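Local atomic coordinates of protein YCGM (Escherichia coli, PDB entry 1NR9), a protein that is a putative isomerase of the fumarylacetoacetate hydrolase family that carries a bound magnesium ion. Residues L104-R107 and D108-G111. Numbering follows the deposited sequence.
Sequences LTLR and DVQG
R107 and Q110 leave the start of helix 107-116 together, about one turn apart. The R107 chain is bent at chi2 and chi3 (-53° and -70°), which brings one face of its guanidinium under OE1 of Q110. The oxygen is offset toward the rim of the group, with R107 NH1 3.1 Å from Q110 OE1. The guanidinium and amide planes stand almost perpendicular. The oxygen lies above the plane, so the angle is too poor for a hydrogen bond. The R107 side chain is poorly ordered, so this approach is only approximate. NH1 also forms a weak, long ion pair with E72 OE1. T105 slants toward the same amide, with its OG1 3.7 Å from Q110 OE1.

On another side of the turn, V109 packs alongside L106. The contact is apolar, CB of L106 to CB of V109 at 3.9 Å, and CG2 of V109 extends it. F66 and F126 pack on L106 from nearby loops.

L106 is the N-cap residue. L106 O accepts a hydrogen bond from Q110 N at 2.9 Å, and R107 O one from G111 N, also at 2.9 Å. Both are i to i+4 helix bonds. OD1 of D108 is hydrogen-bonded to OG of S68.

A short loop leads here from strand 95-102. The T105 side chain lies about 6 Å from the magnesium ion, whose site includes E72 and D103. OE1 probably attracts the guanidinium mildly, but is unlikely to fix its rotation. Local order probably rests more on the backbone bonds and the L106–V109 packing.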
loop_
_atom_site.group_PDB
_atom_site.type_symbol
_atom_site.label_atom_id
_atom_site.label_comp_id
_atom_site.label_asym_id
_atom_site.label_seq_id
_atom_site.Cartn_x
_atom_site.Cartn_y
_atom_site.Cartn_z
ATOM N N LEU A 104 2.839 -10.847 8.736
ATOM C CA LEU A 104 2.370 -12.058 8.098
ATOM C C LEU A 104 2.703 -11.987 6.619
ATOM O O LEU A 104 2.408 -10.984 5.968
ATOM C CB LEU A 104 0.866 -12.176 8.285
ATOM C CG LEU A 104 0.393 -13.181 9.328
ATOM C CD1 LEU A 104 1.377 -13.275 10.480
ATOM C CD2 LEU A 104 -0.995 -12.758 9.804
ATOM N N THR A 105 3.310 -13.045 6.088
ATOM C CA THR A 105 3.683 -13.059 4.686
ATOM C C THR A 105 3.483 -14.401 3.991
ATOM O O THR A 105 3.653 -15.456 4.598
ATOM C CB THR A 105 5.160 -12.600 4.504
ATOM O OG1 THR A 105 5.778 -13.360 3.459
ATOM C CG2 THR A 105 5.946 -12.770 5.789
ATOM N N LEU A 106 3.096 -14.343 2.719
ATOM C CA LEU A 106 2.895 -15.540 1.903
ATOM C C LEU A 106 4.221 -15.873 1.186
ATOM O O LEU A 106 4.424 -15.465 0.031
ATOM C CB LEU A 106 1.795 -15.286 0.866
ATOM C CG LEU A 106 0.359 -15.147 1.392
ATOM C CD1 LEU A 106 -0.586 -14.819 0.244
ATOM C CD2 LEU A 106 -0.071 -16.455 2.063
ATOM N N ARG A 107 5.101 -16.621 1.866
ATOM C CA ARG A 107 6.421 -16.967 1.327
ATOM C C ARG A 107 6.437 -17.567 -0.062
ATOM O O ARG A 107 7.175 -17.106 -0.926
ATOM C CB ARG A 107 7.178 -17.905 2.267
ATOM C CG ARG A 107 7.339 -17.388 3.679
ATOM C CD ARG A 107 7.947 -15.991 3.785
ATOM N NE ARG A 107 9.359 -15.919 3.423
ATOM C CZ ARG A 107 10.104 -14.826 3.575
ATOM N NH1 ARG A 107 9.569 -13.722 4.084
ATOM N NH2 ARG A 107 11.381 -14.829 3.207
ATOM N N ASP A 108 5.645 -18.604 -0.284
ATOM C CA ASP A 108 5.604 -19.229 -1.603
ATOM C C ASP A 108 5.385 -18.159 -2.683
ATOM O O ASP A 108 6.159 -18.047 -3.639
ATOM C CB ASP A 108 4.483 -20.271 -1.642
ATOM C CG ASP A 108 4.793 -21.489 -0.784
ATOM O OD1 ASP A 108 5.549 -21.334 0.197
ATOM O OD2 ASP A 108 4.276 -22.592 -1.080
ATOM N N VAL A 109 4.336 -17.363 -2.500
ATOM C CA VAL A 109 3.992 -16.294 -3.425
ATOM C C VAL A 109 5.098 -15.263 -3.588
ATOM O O VAL A 109 5.346 -14.775 -4.696
ATOM C CB VAL A 109 2.747 -15.547 -2.955
ATOM C CG1 VAL A 109 2.485 -14.365 -3.876
ATOM C CG2 VAL A 109 1.553 -16.498 -2.899
ATOM N N GLN A 110 5.748 -14.921 -2.480
ATOM C CA GLN A 110 6.824 -13.942 -2.504
ATOM C C GLN A 110 7.981 -14.435 -3.358
ATOM O O GLN A 110 8.547 -13.677 -4.149
ATOM C CB GLN A 110 7.334 -13.672 -1.098
ATOM C CG GLN A 110 7.798 -12.250 -0.905
ATOM C CD GLN A 110 8.830 -12.126 0.178
ATOM O OE1 GLN A 110 8.727 -12.766 1.222
ATOM N NE2 GLN A 110 9.837 -11.289 -0.056
ATOM N N GLY A 111 8.341 -15.706 -3.176
ATOM C CA GLY A 111 9.426 -16.288 -3.948
ATOM C C GLY A 111 9.141 -16.107 -5.429
ATOM O O GLY A 111 10.009 -15.698 -6.195
#